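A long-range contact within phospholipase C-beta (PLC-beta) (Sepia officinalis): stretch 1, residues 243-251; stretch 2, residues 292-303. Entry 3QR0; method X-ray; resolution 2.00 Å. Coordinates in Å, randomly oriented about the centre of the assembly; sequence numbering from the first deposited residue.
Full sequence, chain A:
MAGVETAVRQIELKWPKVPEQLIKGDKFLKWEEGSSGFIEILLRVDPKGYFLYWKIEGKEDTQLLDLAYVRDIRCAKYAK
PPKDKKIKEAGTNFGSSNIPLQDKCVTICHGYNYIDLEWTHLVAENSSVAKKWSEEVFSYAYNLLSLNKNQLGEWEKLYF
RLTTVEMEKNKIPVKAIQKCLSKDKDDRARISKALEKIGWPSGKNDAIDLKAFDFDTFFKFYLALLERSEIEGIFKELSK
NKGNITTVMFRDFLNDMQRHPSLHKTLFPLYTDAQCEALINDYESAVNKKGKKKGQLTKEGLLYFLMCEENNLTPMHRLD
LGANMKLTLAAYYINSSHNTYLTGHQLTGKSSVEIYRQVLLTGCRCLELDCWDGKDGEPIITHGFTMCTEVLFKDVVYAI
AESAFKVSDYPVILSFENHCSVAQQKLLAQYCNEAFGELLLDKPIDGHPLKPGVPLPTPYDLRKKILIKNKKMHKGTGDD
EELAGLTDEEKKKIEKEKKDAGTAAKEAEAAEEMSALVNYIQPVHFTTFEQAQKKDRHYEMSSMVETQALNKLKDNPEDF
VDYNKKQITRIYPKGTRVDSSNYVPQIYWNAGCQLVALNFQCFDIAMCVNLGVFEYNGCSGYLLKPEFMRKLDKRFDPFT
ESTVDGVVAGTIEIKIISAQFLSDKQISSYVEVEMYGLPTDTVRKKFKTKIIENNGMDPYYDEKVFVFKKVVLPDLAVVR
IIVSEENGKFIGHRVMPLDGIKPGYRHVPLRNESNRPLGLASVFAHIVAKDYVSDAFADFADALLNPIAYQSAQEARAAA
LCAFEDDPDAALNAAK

Stretch 1 243-251: GNITTVMFR
Stretch 2, residues 292-303: KKKGQLTKEGLL

Where two short antiparallel segments each lead into a helix, their apolar side chains can gather on one face, and in the phospholipase C-beta of Sepia officinalis this centre is Leu297. The side chain is in the t, p rotamer (chi1 -175°, chi2 63°), which brings CD2 over one face of the Phe250 ring, 4.0 Å from the centroid and 24° off the ring normal; the closest ring atom, Phe250 CE1, is 3.7 Å from Leu297 CD2. A methyl group so placed presents its weakly polarised C-H bonds to the pi cloud. Phe250 reaches this position with chi1 at -168° (t) and chi2 at 51°, its CA-to-CB bond pointing toward the other stretch. On the same face of the small sheet as Leu297, Ile245 (m, t) lies beside it, with Ile245 CB 4.0 Å from Leu297 CB. Ile245 CD1 extends further, to 4.0 Å from Leu302 CD2, where Leu302 (t, p) contributes from the first turn of its helix. All four side chains are buried.

The backbone beneath this cluster sets the register. Ile245 and Leu297 form an antiparallel hydrogen-bonded pair, their CA atoms 4.9 Å apart, with phi/psi of -77/116 and -96/124. Ile245 N donates to Leu297 O at 3.0 Å, and Leu297 N donates to Ile245 O at 2.8 Å in a nearly straight bond (178°). As the chains run in opposite directions, Thr246 falls opposite Gln296 and Thr247 opposite Gly295, with CA separations of 4.9 Å in both cases. Here the ladder loosens: Thr247 N reaches Gly295 O in a weak bond of 3.3 Å, bent to 127°, while Thr246 CA makes a CA-H...O contact of 3.4 Å to the same Gly295 O.

Gly295 (60/32) occupies the third position of a type II turn from Lys293 to Gln296, where positive phi favours glycine. The absence of a side chain also serves the packing: Thr247 OG1 lies 3.2 Å from Gly295 CA, and a CB on Gly295 would fall only 2.8 Å from that hydroxyl oxygen.

Each segment hands over to its helix through a threonine N-cap, Thr246 with chi1 at 65° (p) and Thr298 with chi1 at 60° (p). Thr246 OG1 accepts from Met249 N at 3.3 Å, and Thr298 OG1 accepts from Gly301 N at 3.2 Å, satisfying amides of the first turn that have no preceding carbonyl partner. Helical backbone bonds follow at once, Phe250 N to Thr246 O at 2.9 Å and Leu302 N to Thr298 O at 2.8 Å.

At the polar edge, the CA-to-CB bond of Asn244 (chi1 -73°, m; chi2 -33°) points toward the other stretch, and Asn244 ND2 donates to Gln296 OE1 at 2.8 Å and 166°. Gln296 is in m, t with chi3 at 43°. One water reinforces this amide pairing, accepting from Asn244 N at 3.0 Å and donating to Gln296 OE1 at 3.1 Å, so a single carbonyl oxygen receives two hydrogens.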

# COMPACT_ATOMS: atom_id res chain seq x y z
N GLY A 243 23.82 -12.50 32.97
CA GLY A 243 23.03 -13.72 32.94
C GLY A 243 21.77 -13.46 32.13
O GLY A 243 21.83 -12.83 31.08
N ASN A 244 20.63 -13.93 32.63
CA ASN A 244 19.36 -13.68 31.95
C ASN A 244 18.95 -12.21 32.01
O ASN A 244 19.44 -11.44 32.84
CB ASN A 244 18.26 -14.57 32.53
CG ASN A 244 18.41 -16.03 32.12
OD1 ASN A 244 18.88 -16.34 31.02
ND2 ASN A 244 18.00 -16.93 33.00
N ILE A 245 18.07 -11.81 31.09
CA ILE A 245 17.51 -10.46 31.10
C ILE A 245 16.45 -10.42 32.19
O ILE A 245 15.45 -11.13 32.11
CB ILE A 245 16.88 -10.10 29.74
CG1 ILE A 245 17.94 -10.08 28.63
CG2 ILE A 245 16.19 -8.73 29.80
CD1 ILE A 245 17.36 -9.90 27.23
N THR A 246 16.68 -9.60 33.22
CA THR A 246 15.73 -9.46 34.33
C THR A 246 14.55 -8.57 33.91
O THR A 246 14.61 -7.88 32.89
CB THR A 246 16.40 -8.85 35.58
OG1 THR A 246 16.82 -7.50 35.30
CG2 THR A 246 17.61 -9.68 36.01
N THR A 247 13.48 -8.60 34.71
CA THR A 247 12.31 -7.76 34.49
C THR A 247 12.67 -6.28 34.33
O THR A 247 12.18 -5.62 33.42
CB THR A 247 11.31 -7.88 35.66
OG1 THR A 247 10.84 -9.23 35.74
CG2 THR A 247 10.12 -6.94 35.48
N VAL A 248 13.54 -5.79 35.19
CA VAL A 248 13.96 -4.38 35.17
C VAL A 248 14.79 -4.07 33.92
O VAL A 248 14.61 -3.03 33.30
CB VAL A 248 14.72 -4.01 36.45
CG1 VAL A 248 15.27 -2.60 36.36
CG2 VAL A 248 13.79 -4.13 37.65
N MET A 249 15.69 -4.99 33.55
CA MET A 249 16.47 -4.84 32.32
C MET A 249 15.57 -4.83 31.08
O MET A 249 15.82 -4.08 30.14
CB MET A 249 17.50 -5.96 32.18
CG MET A 249 18.66 -5.87 33.14
SD MET A 249 19.66 -7.38 33.07
CE MET A 249 20.69 -7.13 34.51
N PHE A 250 14.54 -5.67 31.08
CA PHE A 250 13.62 -5.73 29.96
C PHE A 250 12.79 -4.45 29.88
O PHE A 250 12.59 -3.89 28.80
CB PHE A 250 12.72 -6.98 30.06
CG PHE A 250 11.93 -7.28 28.81
CD1 PHE A 250 12.56 -7.35 27.57
CD2 PHE A 250 10.57 -7.53 28.88
CE1 PHE A 250 11.83 -7.63 26.42
CE2 PHE A 250 9.83 -7.81 27.74
CZ PHE A 250 10.46 -7.87 26.50
N ARG A 251 12.32 -3.98 31.03
CA ARG A 251 11.56 -2.73 31.12
C ARG A 251 12.34 -1.56 30.53
O ARG A 251 11.82 -0.79 29.71
CB ARG A 251 11.22 -2.44 32.57
CG ARG A 251 10.32 -1.22 32.79
CD ARG A 251 10.45 -0.72 34.20
NE ARG A 251 11.79 -0.18 34.43
CZ ARG A 251 12.30 0.11 35.63
NH1 ARG A 251 11.59 -0.08 36.74
NH2 ARG A 251 13.53 0.59 35.71
N LYS A 292 10.87 -22.26 32.64
CA LYS A 292 10.89 -20.81 32.84
C LYS A 292 11.21 -20.44 34.28
O LYS A 292 10.89 -21.18 35.21
CB LYS A 292 9.53 -20.19 32.45
CG LYS A 292 8.40 -20.50 33.42
CD LYS A 292 7.03 -20.19 32.82
CE LYS A 292 5.91 -20.62 33.77
NZ LYS A 292 4.56 -20.37 33.21
N LYS A 293 11.85 -19.28 34.44
CA LYS A 293 12.14 -18.70 35.74
C LYS A 293 11.50 -17.32 35.80
O LYS A 293 11.60 -16.54 34.85
CB LYS A 293 13.64 -18.56 35.95
CG LYS A 293 14.40 -19.87 35.93
CD LYS A 293 15.89 -19.65 35.69
CE LYS A 293 16.61 -20.97 35.42
NZ LYS A 293 18.06 -20.77 35.19
N LYS A 294 10.83 -17.03 36.92
CA LYS A 294 10.12 -15.77 37.10
C LYS A 294 11.04 -14.57 36.87
O LYS A 294 12.14 -14.52 37.42
CB LYS A 294 9.54 -15.70 38.52
CG LYS A 294 8.51 -14.60 38.71
CD LYS A 294 7.86 -14.69 40.09
CE LYS A 294 6.52 -13.98 40.12
NZ LYS A 294 5.92 -13.94 41.47
N GLY A 295 10.58 -13.63 36.06
CA GLY A 295 11.34 -12.41 35.79
C GLY A 295 12.70 -12.63 35.16
O GLY A 295 13.62 -11.86 35.40
N GLN A 296 12.83 -13.69 34.37
CA GLN A 296 14.09 -13.99 33.69
C GLN A 296 13.84 -14.39 32.24
O GLN A 296 13.32 -15.47 31.97
CB GLN A 296 14.85 -15.11 34.42
CG GLN A 296 15.41 -14.70 35.78
CD GLN A 296 16.49 -15.65 36.29
OE1 GLN A 296 17.36 -16.08 35.54
NE2 GLN A 296 16.44 -15.96 37.59
N LEU A 297 14.22 -13.51 31.32
CA LEU A 297 14.04 -13.73 29.90
C LEU A 297 15.32 -14.29 29.29
O LEU A 297 16.39 -13.69 29.42
CB LEU A 297 13.65 -12.42 29.20
CG LEU A 297 13.30 -12.48 27.72
CD1 LEU A 297 12.06 -13.33 27.47
CD2 LEU A 297 13.10 -11.06 27.16
N THR A 298 15.20 -15.45 28.64
CA THR A 298 16.32 -16.13 28.00
C THR A 298 16.56 -15.62 26.58
O THR A 298 15.76 -14.84 26.05
CB THR A 298 16.07 -17.66 27.94
OG1 THR A 298 14.88 -17.92 27.18
CG2 THR A 298 15.90 -18.25 29.34
N LYS A 299 17.65 -16.06 25.98
CA LYS A 299 18.00 -15.71 24.60
C LYS A 299 16.88 -16.07 23.61
O LYS A 299 16.53 -15.28 22.73
CB LYS A 299 19.29 -16.44 24.21
CG LYS A 299 19.86 -16.07 22.86
CD LYS A 299 21.26 -16.67 22.67
CE LYS A 299 21.24 -18.19 22.67
NZ LYS A 299 22.56 -18.77 22.30
N GLU A 300 16.30 -17.25 23.79
CA GLU A 300 15.22 -17.72 22.93
C GLU A 300 13.92 -16.96 23.20
O GLU A 300 13.14 -16.71 22.28
CB GLU A 300 15.01 -19.23 23.12
CG GLU A 300 16.15 -20.11 22.59
CD GLU A 300 17.39 -20.16 23.49
OE1 GLU A 300 17.30 -19.81 24.70
OE2 GLU A 300 18.46 -20.54 22.98
N GLY A 301 13.70 -16.60 24.47
CA GLY A 301 12.58 -15.74 24.85
C GLY A 301 12.68 -14.35 24.24
O GLY A 301 11.67 -13.78 23.83
N LEU A 302 13.90 -13.81 24.18
CA LEU A 302 14.13 -12.50 23.55
C LEU A 302 13.82 -12.53 22.06
O LEU A 302 13.14 -11.64 21.55
CB LEU A 302 15.59 -12.06 23.75
CG LEU A 302 15.99 -10.72 23.11
CD1 LEU A 302 15.15 -9.57 23.68
CD2 LEU A 302 17.47 -10.44 23.30
N LEU A 303 14.32 -13.55 21.37
CA LEU A 303 14.06 -13.70 19.93
C LEU A 303 12.56 -13.82 19.67
O LEU A 303 12.03 -13.24 18.72
CB LEU A 303 14.80 -14.91 19.37
CG LEU A 303 14.69 -15.17 17.86
CD1 LEU A 303 14.86 -13.89 17.05
CD2 LEU A 303 15.71 -16.22 17.44
O HOH W 1 20.35 -15.11 35.38